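Putative restriction endonuclease domain-containing protein (Anabaena variabilis, PDB 3OT2) is of unknown function but is a putative nuclease, assigned to the DUF820 (Uma2) family of the PD-(D/E)XK restriction endonuclease-like clan. Local coordinates at residues G133-W138 with P169-E174; E48-I53 with P80-F85; F148-R151 with E155-V158. All blocks are in the same frame, centred on the assembly; numbering follows the deposited sequence.

Contact 1 (G133-W138 with P169-E174)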
loop_
_atom_site.group_PDB
_atom_site.type_symbol
_atom_site.label_atom_id
_atom_site.label_comp_id
_atom_site.label_asym_id
_atom_site.label_seq_id
_atom_site.Cartn_x
_atom_site.Cartn_y
_atom_site.Cartn_z
ATOM N N GLY A 133 17.407 -6.287 -2.205
ATOM C CA GLY A 133 17.565 -7.197 -3.335
ATOM C C GLY A 133 16.403 -8.039 -3.809
ATOM O O GLY A 133 16.554 -8.769 -4.786
ATOM N N THR A 134 15.246 -7.995 -3.127
ATOM C CA THR A 134 14.101 -8.804 -3.559
ATOM C C THR A 134 13.679 -8.355 -4.966
ATOM O O THR A 134 13.649 -7.160 -5.257
ATOM C CB THR A 134 12.983 -8.720 -2.529
ATOM O OG1 THR A 134 13.474 -9.287 -1.308
ATOM C CG2 THR A 134 11.709 -9.454 -2.953
ATOM N N GLN A 135 13.398 -9.328 -5.850
ATOM C CA GLN A 135 12.991 -9.033 -7.220
ATOM C C GLN A 135 11.545 -8.612 -7.263
ATOM O O GLN A 135 11.191 -7.765 -8.069
ATOM C CB GLN A 135 13.180 -10.252 -8.152
ATOM C CG GLN A 135 14.566 -10.906 -8.108
ATOM C CD GLN A 135 14.655 -12.095 -9.045
ATOM O OE1 GLN A 135 13.996 -12.157 -10.103
ATOM N NE2 GLN A 135 15.523 -13.058 -8.703
HETATM N N MSE A 136 10.687 -9.252 -6.466
HETATM C CA MSE A 136 9.256 -8.948 -6.505
HETATM C C MSE A 136 8.590 -9.194 -5.172
HETATM O O MSE A 136 8.920 -10.142 -4.460
HETATM C CB MSE A 136 8.548 -9.810 -7.592
HETATM C CG MSE A 136 7.040 -9.480 -7.728
HETATM SE SE MSE A 136 6.183 -10.492 -9.140
HETATM C CE MSE A 136 6.847 -9.506 -10.684
ATOM N N GLY A 137 7.607 -8.356 -4.880
ATOM C CA GLY A 137 6.733 -8.520 -3.733
ATOM C C GLY A 137 5.301 -8.649 -4.204
ATOM O O GLY A 137 4.898 -7.985 -5.162
ATOM N N TRP A 138 4.543 -9.552 -3.574
ATOM C CA TRP A 138 3.106 -9.698 -3.765
ATOM C C TRP A 138 2.396 -9.400 -2.469
ATOM O O TRP A 138 2.738 -9.988 -1.440
ATOM C CB TRP A 138 2.716 -11.142 -4.173
ATOM C CG TRP A 138 2.744 -11.498 -5.636
ATOM C CD1 TRP A 138 3.324 -10.810 -6.660
ATOM C CD2 TRP A 138 2.231 -12.705 -6.199
ATOM N NE1 TRP A 138 3.136 -11.481 -7.845
ATOM C CE2 TRP A 138 2.454 -12.648 -7.591
ATOM C CE3 TRP A 138 1.539 -13.811 -5.662
ATOM C CZ2 TRP A 138 2.014 -13.657 -8.462
ATOM C CZ3 TRP A 138 1.098 -14.805 -6.522
ATOM C CH2 TRP A 138 1.340 -14.726 -7.906
ATOM N N PRO A 169 8.053 -13.301 -11.064
ATOM C CA PRO A 169 9.453 -13.047 -11.476
ATOM C C PRO A 169 9.812 -13.928 -12.669
ATOM O O PRO A 169 9.172 -14.966 -12.875
ATOM C CB PRO A 169 10.271 -13.414 -10.235
ATOM C CG PRO A 169 9.298 -13.541 -9.127
ATOM C CD PRO A 169 7.985 -13.913 -9.727
ATOM N N SER A 170 10.782 -13.503 -13.491
ATOM C CA SER A 170 11.099 -14.243 -14.714
ATOM C C SER A 170 11.538 -15.708 -14.426
ATOM O O SER A 170 11.214 -16.582 -15.240
ATOM C CB SER A 170 12.126 -13.502 -15.568
ATOM O OG SER A 170 13.332 -13.314 -14.847
ATOM N N PHE A 171 12.164 -16.004 -13.262
ATOM C CA PHE A 171 12.529 -17.405 -12.984
ATOM C C PHE A 171 11.260 -18.286 -12.848
ATOM O O PHE A 171 11.349 -19.493 -13.058
ATOM C CB PHE A 171 13.403 -17.541 -11.718
ATOM C CG PHE A 171 12.715 -17.195 -10.405
ATOM C CD1 PHE A 171 11.930 -18.139 -9.737
ATOM C CD2 PHE A 171 12.904 -15.946 -9.806
ATOM C CE1 PHE A 171 11.335 -17.832 -8.507
ATOM C CE2 PHE A 171 12.345 -15.660 -8.543
ATOM C CZ PHE A 171 11.550 -16.595 -7.917
ATOM N N ALA A 172 10.095 -17.684 -12.492
ATOM C CA ALA A 172 8.845 -18.419 -12.337
ATOM C C ALA A 172 7.862 -18.156 -13.507
ATOM O O ALA A 172 6.671 -18.447 -13.376
ATOM C CB ALA A 172 8.192 -18.022 -11.002
ATOM N N SER A 173 8.360 -17.656 -14.657
ATOM C CA SER A 173 7.539 -17.261 -15.820
ATOM C C SER A 173 6.607 -18.367 -16.357
ATOM O O SER A 173 5.636 -18.028 -17.031
ATOM C CB SER A 173 8.411 -16.739 -16.956
ATOM O OG SER A 173 9.171 -17.789 -17.521
ATOM N N GLU A 174 6.870 -19.658 -16.058
ATOM C CA GLU A 174 5.969 -20.746 -16.493
ATOM C C GLU A 174 4.662 -20.756 -15.675
ATOM O O GLU A 174 3.694 -21.398 -16.081
ATOM C CB GLU A 174 6.657 -22.106 -16.393
ATOM C CG GLU A 174 7.729 -22.282 -17.452
ATOM C CD GLU A 174 7.215 -22.141 -18.875
ATOM O OE1 GLU A 174 6.291 -22.894 -19.254
ATOM O OE2 GLU A 174 7.663 -21.207 -19.575
HETATM O O HOH W 1 14.061 -13.775 -12.195
#
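The side chains of Q135 and M136 (a selenomethionine in this crystal) meet P169 and F171, which lie on a loop running past the start of strand 136-141. M136 lies across the proline ring at about a right angle, its SE atom 3.9 Å from P169 CD. CG of M136 stands anti to the backbone N (chi1 -177°), and the chain runs straight to SE before bending at chi3, which also brings CE up to the proline nitrogen. A long, unbranched methionine chain (here with selenium in place of sulfur) suits this spot, since it can bend to follow the rigid outline of a proline. Q135 reaches out beside it. Its OE1 comes within 3.9 Å of P169 CB and lies at the edge of the F171 ring, in its plane, 4.0 Å from CD2; amide and ring are turned 79° apart. The same oxygen accepts a bond from a water at 2.6 Å, and this water in turn accepts from F171 N at 3.1 Å and bonds to S170 OG. A glutamine serves both needs, because its NE2 donates to D107 OD1 while OE1 faces the water, an arrangement that fixes the amide flip. Further out, the bond from A172 N to P169 O (2.9 Å) closes the short 3-10 turn that presents F171. P169 and A172 rest on W108, and F171 on V84 and I86. The contact is thus a loop turn packed over neighbouring strands of the mixed sheet, consistent with the PD-(D/E)XK nuclease-like core.

Contact 2 (E48-I53 with P80-F85)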
loop_
_atom_site.group_PDB
_atom_site.type_symbol
_atom_site.label_atom_id
_atom_site.label_comp_id
_atom_site.label_asym_id
_atom_site.label_seq_id
_atom_site.Cartn_x
_atom_site.Cartn_y
_atom_site.Cartn_z
ATOM N N GLU A 48 -1.927 -23.368 -0.708
ATOM C CA GLU A 48 -2.071 -23.607 -2.140
ATOM C C GLU A 48 -1.062 -22.811 -2.955
ATOM O O GLU A 48 -0.581 -23.289 -3.982
ATOM C CB GLU A 48 -3.492 -23.269 -2.594
ATOM C CG GLU A 48 -3.831 -23.833 -3.963
ATOM C CD GLU A 48 -3.678 -25.326 -4.171
ATOM O OE1 GLU A 48 -3.864 -26.096 -3.200
ATOM O OE2 GLU A 48 -3.385 -25.725 -5.319
ATOM N N CYS A 49 -0.756 -21.596 -2.510
ATOM C CA CYS A 49 0.197 -20.729 -3.185
ATOM C C CYS A 49 1.603 -21.331 -3.179
ATOM O O CYS A 49 2.260 -21.307 -4.219
ATOM C CB CYS A 49 0.183 -19.361 -2.531
ATOM S SG CYS A 49 0.787 -18.049 -3.584
ATOM N N VAL A 50 2.061 -21.884 -2.018
ATOM C CA VAL A 50 3.386 -22.522 -1.896
ATOM C C VAL A 50 3.446 -23.757 -2.812
ATOM O O VAL A 50 4.448 -23.979 -3.482
ATOM C CB VAL A 50 3.713 -22.905 -0.423
ATOM C CG1 VAL A 50 5.119 -23.472 -0.299
ATOM C CG2 VAL A 50 3.581 -21.710 0.475
ATOM N N SER A 51 2.357 -24.542 -2.831
ATOM C CA SER A 51 2.219 -25.765 -3.605
ATOM C C SER A 51 2.321 -25.478 -5.113
ATOM O O SER A 51 3.110 -26.121 -5.814
ATOM C CB SER A 51 0.884 -26.431 -3.267
ATOM O OG SER A 51 0.631 -27.563 -4.083
ATOM N N VAL A 52 1.567 -24.476 -5.589
ATOM C CA VAL A 52 1.532 -24.109 -7.006
ATOM C C VAL A 52 2.918 -23.551 -7.455
ATOM O O VAL A 52 3.439 -23.995 -8.478
ATOM C CB VAL A 52 0.358 -23.147 -7.287
ATOM C CG1 VAL A 52 0.473 -22.528 -8.666
ATOM C CG2 VAL A 52 -0.971 -23.887 -7.168
ATOM N N ILE A 53 3.529 -22.636 -6.678
ATOM C CA ILE A 53 4.854 -22.114 -7.026
ATOM C C ILE A 53 5.893 -23.259 -7.098
ATOM O O ILE A 53 6.620 -23.371 -8.095
ATOM C CB ILE A 53 5.299 -20.996 -6.045
ATOM C CG1 ILE A 53 4.389 -19.743 -6.207
ATOM C CG2 ILE A 53 6.797 -20.630 -6.261
ATOM C CD1 ILE A 53 4.460 -18.849 -5.053
ATOM N N PRO A 80 8.100 -13.591 6.269
ATOM C CA PRO A 80 7.073 -13.453 5.230
ATOM C C PRO A 80 6.177 -14.687 5.213
ATOM O O PRO A 80 6.661 -15.779 5.525
ATOM C CB PRO A 80 7.896 -13.347 3.933
ATOM C CG PRO A 80 9.202 -12.824 4.362
ATOM C CD PRO A 80 9.454 -13.504 5.685
ATOM N N ASP A 81 4.889 -14.527 4.856
ATOM C CA ASP A 81 3.996 -15.680 4.765
ATOM C C ASP A 81 4.626 -16.751 3.834
ATOM O O ASP A 81 4.633 -17.946 4.169
ATOM C CB ASP A 81 2.602 -15.251 4.264
ATOM C CG ASP A 81 1.763 -14.498 5.284
ATOM O OD1 ASP A 81 2.041 -14.626 6.512
ATOM O OD2 ASP A 81 0.805 -13.814 4.866
ATOM N N ILE A 82 5.175 -16.305 2.678
ATOM C CA ILE A 82 5.877 -17.168 1.703
ATOM C C ILE A 82 7.109 -16.428 1.229
ATOM O O ILE A 82 7.016 -15.273 0.841
ATOM C CB ILE A 82 5.004 -17.610 0.504
ATOM C CG1 ILE A 82 3.690 -18.275 0.968
ATOM C CG2 ILE A 82 5.784 -18.522 -0.479
ATOM C CD1 ILE A 82 2.607 -18.215 -0.046
ATOM N N SER A 83 8.259 -17.108 1.264
ATOM C CA SER A 83 9.537 -16.622 0.750
ATOM C C SER A 83 9.992 -17.538 -0.366
ATOM O O SER A 83 10.021 -18.755 -0.184
ATOM C CB SER A 83 10.574 -16.629 1.870
ATOM O OG SER A 83 10.337 -15.501 2.678
ATOM N N VAL A 84 10.354 -16.969 -1.509
ATOM C CA VAL A 84 10.818 -17.761 -2.650
ATOM C C VAL A 84 12.267 -17.360 -2.948
ATOM O O VAL A 84 12.578 -16.174 -3.097
ATOM C CB VAL A 84 9.897 -17.652 -3.906
ATOM C CG1 VAL A 84 10.257 -18.718 -4.935
ATOM C CG2 VAL A 84 8.415 -17.768 -3.534
ATOM N N PHE A 85 13.161 -18.359 -2.988
ATOM C CA PHE A 85 14.590 -18.124 -3.267
ATOM C C PHE A 85 15.022 -18.907 -4.470
ATOM O O PHE A 85 14.721 -20.096 -4.538
ATOM C CB PHE A 85 15.457 -18.581 -2.063
ATOM C CG PHE A 85 15.370 -17.706 -0.838
ATOM C CD1 PHE A 85 14.375 -17.902 0.104
ATOM C CD2 PHE A 85 16.307 -16.704 -0.613
ATOM C CE1 PHE A 85 14.296 -17.092 1.232
ATOM C CE2 PHE A 85 16.240 -15.909 0.532
ATOM C CZ PHE A 85 15.235 -16.107 1.445
#
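C49 is the first residue of the helix segment to meet the strand. Its CB lies 3.7 Å from I82 CD1, and SG, placed anti to the backbone N, passes the same methyl at 4.0 Å. A small, weakly polar side chain fits here, because the isoleucine methyl can then come in close to the helix backbone. V50 follows on the next flank of the helix. Its CG2, the branch beside the backbone N, presses on I82 CG1 at 3.5 Å, tighter than usual van der Waals contact, and touches I82 CD1 at 3.7 Å. The two side chains slant across one another, with the end of I82 wedged between C49 and V50. I82 reaches this position because CG1 stands anti to the carbonyl carbon (chi1 -54°) and carries CD1 outward to the helix. One turn after C49, and tied to it by the bond from I53 N to C49 O, comes I53. Here the approach is tip to tip: I53 CG2 faces V84 CG1 at 4.2 Å, a looser fit than that of V50. I82 and V84, two residues apart on an extended strand, both point to the helix, and branched aliphatic residues suit both the strand and the interior.

Polar bonds are made just before the strand, where D81 forms a salt bridge to K35 and its backbone O accepts from Q46 of the same helix. The axis of the helical segment 48-53 passes 9.8 Å from that of strand 82-85, and the two run in nearly the same direction, 14° apart. Helix 40-57 thus lies along the sheet: V50 also packs on L67 and I53 on A65, both of strand 63-67, while I53 reaches W108 and I110 of strand 108-112.

Contact 3 (F148-R151 with E155-V158)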
loop_
_atom_site.group_PDB
_atom_site.type_symbol
_atom_site.label_atom_id
_atom_site.label_comp_id
_atom_site.label_asym_id
_atom_site.label_seq_id
_atom_site.Cartn_x
_atom_site.Cartn_y
_atom_site.Cartn_z
ATOM N N PHE A 148 -1.425 -6.642 -5.062
ATOM C CA PHE A 148 -0.520 -5.530 -5.348
ATOM C C PHE A 148 0.815 -6.137 -5.674
ATOM O O PHE A 148 1.281 -7.022 -4.942
ATOM C CB PHE A 148 -0.391 -4.547 -4.177
ATOM C CG PHE A 148 -1.627 -3.746 -3.856
ATOM C CD1 PHE A 148 -2.053 -2.728 -4.695
ATOM C CD2 PHE A 148 -2.364 -4.009 -2.708
ATOM C CE1 PHE A 148 -3.187 -1.962 -4.380
ATOM C CE2 PHE A 148 -3.484 -3.220 -2.380
ATOM C CZ PHE A 148 -3.881 -2.205 -3.222
ATOM N N VAL A 149 1.415 -5.707 -6.778
ATOM C CA VAL A 149 2.716 -6.201 -7.242
ATOM C C VAL A 149 3.751 -5.089 -7.059
ATOM O O VAL A 149 3.588 -3.980 -7.579
ATOM C CB VAL A 149 2.643 -6.716 -8.702
ATOM C CG1 VAL A 149 4.047 -6.977 -9.265
ATOM C CG2 VAL A 149 1.791 -7.984 -8.788
ATOM N N TYR A 150 4.831 -5.415 -6.345
ATOM C CA TYR A 150 5.926 -4.514 -6.030
ATOM C C TYR A 150 7.228 -4.951 -6.719
ATOM O O TYR A 150 7.648 -6.079 -6.531
ATOM C CB TYR A 150 6.142 -4.517 -4.508
ATOM C CG TYR A 150 5.008 -3.915 -3.715
ATOM C CD1 TYR A 150 3.903 -4.678 -3.343
ATOM C CD2 TYR A 150 5.048 -2.585 -3.310
ATOM C CE1 TYR A 150 2.866 -4.127 -2.592
ATOM C CE2 TYR A 150 4.012 -2.023 -2.564
ATOM C CZ TYR A 150 2.919 -2.794 -2.219
ATOM O OH TYR A 150 1.911 -2.219 -1.491
ATOM N N ARG A 151 7.847 -4.048 -7.501
ATOM C CA ARG A 151 9.123 -4.273 -8.182
ATOM C C ARG A 151 10.070 -3.141 -7.808
ATOM O O ARG A 151 9.586 -2.025 -7.546
ATOM C CB ARG A 151 8.943 -4.344 -9.703
ATOM C CG ARG A 151 8.165 -5.550 -10.212
ATOM C CD ARG A 151 7.974 -5.339 -11.686
ATOM N NE ARG A 151 7.621 -6.540 -12.417
ATOM C CZ ARG A 151 6.484 -6.720 -13.088
ATOM N NH1 ARG A 151 5.530 -5.793 -13.059
ATOM N NH2 ARG A 151 6.291 -7.828 -13.792
ATOM N N GLU A 155 6.441 1.947 -9.659
ATOM C CA GLU A 155 5.160 2.236 -9.012
ATOM C C GLU A 155 4.452 0.921 -8.716
ATOM O O GLU A 155 4.593 -0.036 -9.491
ATOM C CB GLU A 155 4.306 3.095 -9.969
ATOM C CG GLU A 155 3.003 3.623 -9.415
ATOM C CD GLU A 155 2.311 4.601 -10.349
ATOM O OE1 GLU A 155 3.007 5.281 -11.139
ATOM O OE2 GLU A 155 1.065 4.691 -10.285
ATOM N N THR A 156 3.718 0.848 -7.587
ATOM C CA THR A 156 2.958 -0.358 -7.219
ATOM C C THR A 156 1.964 -0.654 -8.347
ATOM O O THR A 156 1.376 0.285 -8.901
ATOM C CB THR A 156 2.237 -0.139 -5.862
ATOM O OG1 THR A 156 3.190 0.246 -4.882
ATOM C CG2 THR A 156 1.470 -1.378 -5.385
ATOM N N GLU A 157 1.798 -1.936 -8.707
ATOM C CA GLU A 157 0.840 -2.332 -9.761
ATOM C C GLU A 157 -0.323 -3.068 -9.133
ATOM O O GLU A 157 -0.125 -3.803 -8.170
ATOM C CB GLU A 157 1.517 -3.207 -10.810
ATOM C CG GLU A 157 2.417 -2.421 -11.735
ATOM C CD GLU A 157 3.139 -3.227 -12.797
ATOM O OE1 GLU A 157 2.990 -4.470 -12.821
ATOM O OE2 GLU A 157 3.913 -2.616 -13.568
ATOM N N VAL A 158 -1.532 -2.862 -9.655
ATOM C CA VAL A 158 -2.768 -3.439 -9.106
ATOM C C VAL A 158 -3.341 -4.464 -10.063
ATOM O O VAL A 158 -3.533 -4.151 -11.243
ATOM C CB VAL A 158 -3.855 -2.356 -8.809
ATOM C CG1 VAL A 158 -4.988 -2.934 -7.974
ATOM C CG2 VAL A 158 -3.275 -1.153 -8.114
HETATM O O HOH W 2 5.467 -2.643 -9.116
#
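F148 lays one side of its ring, from CB to CE1, against T156 and V158. CB begins at 3.9 Å from T156 CG2; the ring, CG anti to the carbonyl carbon (chi1 -68°), carries CD1 past the same methyl at 3.8 Å, and CE1 ends beside V158 CG2, also at 3.8 Å. F148 and V158 lie side by side, as partners of a non-hydrogen-bonded antiparallel pair should. In the next, hydrogen-bonded pair, V149 N donates to E157 O (2.8 Å) and E157 N to V149 O (2.9 Å), both nearly straight at 171°. Beyond it a water bridges V149 O and E155 O. T156 CG2 also sits over one face of the Y150 ring, a CH-pi contact 4.0 Å from the centroid; a threonine suits this place because its methyl packs on both rings while its OG1 bonds to T156 OG1 of the second subunit. An alanine in place of Y150 would remove that ring face and is likely to open a gap under the threonine methyl, leaving it freer to shift. The hairpin edges the sheet within this chain: strand 146-150 pairs with 136-141, Y150 packs on helix 119-131, and L127 of the second subunit covers T156 and V158.

From the N terminus, contact 2 comes first: strand 82-86 comes back to pack against helix 40-57, closing a loop that contains strands 63-67, 71-73 and 76-78. It is complete before contact 1 opens at strand 136-141. Contact 1 closes about thirty residues later on the loop before helix 179-183, and contact 3, a hairpin with a three-residue connection, is nested inside it. None cross. All three reach the same mixed sheet. Contact 1 is the middle piece, touching contact 2 through F171 and V84, and contact 3 through neighbouring strands, with G137 N probably hydrogen-bonded to Y150 O. Contacts 2 and 3 stay about 11 Å apart at their nearest atoms.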